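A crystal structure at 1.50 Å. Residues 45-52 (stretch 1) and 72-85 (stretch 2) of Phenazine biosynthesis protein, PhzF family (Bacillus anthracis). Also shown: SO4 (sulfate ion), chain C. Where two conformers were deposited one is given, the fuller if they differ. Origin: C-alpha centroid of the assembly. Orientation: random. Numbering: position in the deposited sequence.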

# COMPACT_ATOMS: atom_id res chain seq x y z
N PHE A 45 3.74 -6.06 18.29
CA PHE A 45 3.24 -7.42 18.48
C PHE A 45 3.81 -8.33 17.41
O PHE A 45 4.30 -7.86 16.39
CB PHE A 45 1.72 -7.52 18.39
CG PHE A 45 0.97 -6.71 19.40
CD1 PHE A 45 1.60 -6.12 20.50
CD2 PHE A 45 -0.40 -6.54 19.25
CE1 PHE A 45 0.85 -5.37 21.43
CE2 PHE A 45 -1.14 -5.80 20.16
CZ PHE A 45 -0.51 -5.22 21.25
N ASN A 46 3.70 -9.63 17.60
CA ASN A 46 4.16 -10.58 16.60
C ASN A 46 3.55 -10.32 15.22
O ASN A 46 4.19 -10.56 14.20
CB ASN A 46 3.89 -12.02 17.06
CG ASN A 46 2.43 -12.30 17.23
OD1 ASN A 46 1.86 -12.11 18.31
ND2 ASN A 46 1.81 -12.74 16.16
N GLU A 47 2.30 -9.84 15.21
CA GLU A 47 1.63 -9.54 13.95
C GLU A 47 0.49 -8.56 14.19
O GLU A 47 -0.15 -8.58 15.25
CB GLU A 47 1.10 -10.83 13.30
CG GLU A 47 0.48 -10.67 11.92
CD GLU A 47 -1.02 -10.38 11.95
OE1 GLU A 47 -1.67 -10.47 13.01
OE2 GLU A 47 -1.53 -10.02 10.86
N THR A 48 0.30 -7.68 13.21
CA THR A 48 -0.82 -6.71 13.15
C THR A 48 -1.48 -6.84 11.79
O THR A 48 -0.79 -6.85 10.76
CB THR A 48 -0.34 -5.27 13.38
OG1 THR A 48 0.20 -5.17 14.70
CG2 THR A 48 -1.49 -4.27 13.27
N SER A 49 -2.81 -7.01 11.79
CA SER A 49 -3.62 -7.11 10.57
C SER A 49 -4.38 -5.82 10.26
O SER A 49 -4.74 -5.03 11.15
CB SER A 49 -4.68 -8.23 10.65
OG SER A 49 -4.15 -9.49 11.04
N PHE A 50 -4.65 -5.65 8.97
CA PHE A 50 -5.27 -4.44 8.44
C PHE A 50 -6.45 -4.83 7.57
O PHE A 50 -6.29 -5.59 6.62
CB PHE A 50 -4.22 -3.70 7.63
CG PHE A 50 -3.06 -3.24 8.47
CD1 PHE A 50 -3.07 -1.97 9.02
CD2 PHE A 50 -1.99 -4.08 8.72
CE1 PHE A 50 -2.03 -1.54 9.82
CE2 PHE A 50 -0.94 -3.66 9.54
CZ PHE A 50 -0.96 -2.39 10.08
N VAL A 51 -7.63 -4.33 7.92
CA VAL A 51 -8.86 -4.69 7.21
C VAL A 51 -9.14 -3.69 6.10
O VAL A 51 -9.16 -2.48 6.36
CB VAL A 51 -10.05 -4.74 8.19
CG1 VAL A 51 -11.36 -5.10 7.47
CG2 VAL A 51 -9.77 -5.74 9.32
N LEU A 52 -9.33 -4.19 4.89
CA LEU A 52 -9.33 -3.37 3.66
C LEU A 52 -10.50 -3.72 2.76
O LEU A 52 -11.16 -4.75 2.92
CB LEU A 52 -8.03 -3.62 2.90
CG LEU A 52 -6.79 -3.22 3.70
CD1 LEU A 52 -5.52 -3.94 3.26
CD2 LEU A 52 -6.60 -1.73 3.56
N LEU A 72 -0.10 -14.71 4.68
CA LEU A 72 -1.16 -15.31 5.48
C LEU A 72 -0.79 -15.24 6.95
O LEU A 72 0.39 -15.29 7.31
CB LEU A 72 -1.30 -16.79 5.15
CG LEU A 72 -1.79 -17.17 3.77
CD1 LEU A 72 -1.76 -18.69 3.63
CD2 LEU A 72 -3.20 -16.61 3.55
N CYS A 73 -1.80 -15.17 7.80
CA CYS A 73 -1.59 -15.31 9.23
C CYS A 73 -2.85 -15.83 9.88
O CYS A 73 -3.84 -15.10 10.03
CB CYS A 73 -1.17 -13.99 9.88
SG CYS A 73 -1.01 -14.13 11.66
N GLY A 74 -2.83 -17.10 10.28
CA GLY A 74 -4.04 -17.74 10.78
C GLY A 74 -4.57 -17.10 12.07
O GLY A 74 -5.76 -16.80 12.16
N HIS A 75 -3.71 -16.93 13.07
CA HIS A 75 -4.19 -16.36 14.32
C HIS A 75 -4.67 -14.91 14.16
O HIS A 75 -5.61 -14.48 14.82
CB HIS A 75 -3.20 -16.54 15.49
CG HIS A 75 -2.10 -15.53 15.54
ND1 HIS A 75 -0.94 -15.66 14.81
CD2 HIS A 75 -1.96 -14.40 16.28
CE1 HIS A 75 -0.14 -14.64 15.08
NE2 HIS A 75 -0.75 -13.86 15.96
N GLY A 76 -4.03 -14.18 13.24
CA GLY A 76 -4.45 -12.80 12.96
C GLY A 76 -5.82 -12.79 12.30
O GLY A 76 -6.66 -11.94 12.58
N THR A 77 -6.07 -13.76 11.44
CA THR A 77 -7.39 -13.89 10.83
C THR A 77 -8.45 -14.24 11.87
O THR A 77 -9.52 -13.63 11.92
CB THR A 77 -7.35 -14.94 9.70
OG1 THR A 77 -6.41 -14.50 8.70
CG2 THR A 77 -8.72 -15.11 9.06
N VAL A 78 -8.16 -15.21 12.72
CA VAL A 78 -9.08 -15.53 13.81
C VAL A 78 -9.38 -14.31 14.69
O VAL A 78 -10.55 -13.98 14.91
CB VAL A 78 -8.55 -16.69 14.67
CG1 VAL A 78 -9.31 -16.80 16.02
CG2 VAL A 78 -8.62 -18.01 13.89
N GLY A 79 -8.34 -13.63 15.18
CA GLY A 79 -8.58 -12.48 16.03
C GLY A 79 -9.34 -11.37 15.32
O GLY A 79 -10.25 -10.75 15.88
N THR A 80 -8.97 -11.13 14.07
CA THR A 80 -9.55 -10.00 13.32
C THR A 80 -11.02 -10.24 12.97
O THR A 80 -11.87 -9.37 13.18
CB THR A 80 -8.73 -9.65 12.07
OG1 THR A 80 -7.40 -9.30 12.46
CG2 THR A 80 -9.34 -8.48 11.30
N ILE A 81 -11.32 -11.42 12.44
CA ILE A 81 -12.72 -11.70 12.11
C ILE A 81 -13.55 -11.77 13.39
O ILE A 81 -14.68 -11.30 13.42
CB ILE A 81 -12.89 -12.96 11.26
CG1 ILE A 81 -12.05 -12.85 9.99
CG2 ILE A 81 -14.37 -13.18 10.92
CD1 ILE A 81 -12.27 -11.57 9.20
N TYR A 82 -13.02 -12.37 14.45
CA TYR A 82 -13.74 -12.36 15.72
C TYR A 82 -14.08 -10.91 16.14
O TYR A 82 -15.21 -10.60 16.55
CB TYR A 82 -12.90 -13.02 16.82
CG TYR A 82 -13.61 -13.01 18.15
CD1 TYR A 82 -14.42 -14.07 18.55
CD2 TYR A 82 -13.49 -11.91 18.99
CE1 TYR A 82 -15.09 -14.04 19.76
CE2 TYR A 82 -14.15 -11.88 20.22
CZ TYR A 82 -14.95 -12.94 20.59
OH TYR A 82 -15.60 -12.87 21.80
N ALA A 83 -13.08 -10.02 16.10
CA ALA A 83 -13.31 -8.64 16.50
C ALA A 83 -14.35 -7.96 15.61
O ALA A 83 -15.27 -7.29 16.10
CB ALA A 83 -12.01 -7.88 16.48
N LEU A 84 -14.23 -8.13 14.30
CA LEU A 84 -15.22 -7.53 13.40
C LEU A 84 -16.62 -8.03 13.71
O LEU A 84 -17.58 -7.26 13.78
CB LEU A 84 -14.89 -7.81 11.93
CG LEU A 84 -13.63 -7.17 11.35
CD1 LEU A 84 -13.26 -7.77 10.02
CD2 LEU A 84 -13.86 -5.66 11.17
N ARG A 85 -16.75 -9.34 13.88
CA ARG A 85 -18.06 -9.92 14.13
C ARG A 85 -18.63 -9.43 15.46
O ARG A 85 -19.77 -8.95 15.52
CB ARG A 85 -17.97 -11.45 14.09
CG ARG A 85 -19.19 -12.18 14.60
CD ARG A 85 -20.29 -12.30 13.56
NE ARG A 85 -21.31 -13.23 14.05
CZ ARG A 85 -22.06 -14.02 13.29
NH1 ARG A 85 -21.92 -14.03 11.97
NH2 ARG A 85 -22.94 -14.82 13.86
S SO4 C . -0.65 -19.04 13.75
O1 SO4 C . -0.99 -17.78 13.09
O2 SO4 C . -1.29 -19.23 15.04
O3 SO4 C . -0.91 -20.13 12.85
O4 SO4 C . 0.81 -19.02 13.93

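Strand 48-52 packs against helix 74-85 with their axes 8.6 Å apart at closest approach and a crossing angle of -51°; together the two stretches bury 326 Å². Packing makes up much of the contact, and polar side chains are largely settled within their own stretch. The strand alternates: Ser-49 and Val-51, with Glu-47 just before them, direct CA-to-CB toward the helix, whereas Thr-48 and Phe-50 point away.

The backbones come nearest at Gly-76, whose CA lies 6.2 Å from the CA of Ser-49. Glycine suits this place because an ideal CB would sit 2.6 Å from Glu-47 OE1 and 2.9 Å from Ser-49 OG, a clash with both. In its absence Glu-47 OE1 rests 3.6 Å from Gly-76 CA. Glu-47 reaches there with chi1 t and a bend at chi2 (m, -90°), which lays the carboxylate beside the start of the helix, its CD 3.8 Å from Cys-73 SG. Ser-49, with chi1 m, donates from OG to Glu-47 OE2 (2.7 Å); this bond gives the buried carboxylate a partner and ties together two side chains that face the helix.

Cys-73 is the N-cap. Its chi1 is t, and SG accepts a weak capping bond from Gly-76 N (3.4 Å, 146°). Thr-77, chi1 m and directed away from the strand, donates from OG1 to Cys-73 O at 3.0 Å. Thr-80 uses the same m rotamer to fold its OG1 back onto Gly-76 O, one turn earlier, at 2.7 Å. With the hydroxyl thus satisfied by the helix backbone, Thr-80 can face the strand: its OG1 lies 3.4 Å from Ser-49 CB, and its CG2 meets Val-51 CG2, also at 3.4 Å. Val-51, with chi1 t, has more of its surface covered by the helix stretch than any other residue of its stretch, and its CG2 also packs against Leu-84 CD1 at 4.1 Å. Leu-84 (m, t) extends the apolar contact one turn beyond Thr-80.

At the other end His-75 leaves the backbone sideways, but chi1 p (82°) brings the end of its ring nearer to the strand side. The ring is anchored by a sulfate, probably from the crystallisation liquor: O1 accepts from both His-75 N (2.8 Å) and His-75 ND1 (2.7 Å), near the ring plane. Glu-47 CB approaches His-75 CE1 at 4.4 Å, and Asn-46, whose CA-to-CB bond points toward the helix stretch and whose chi1 is p, brings its side chain to the ring edge.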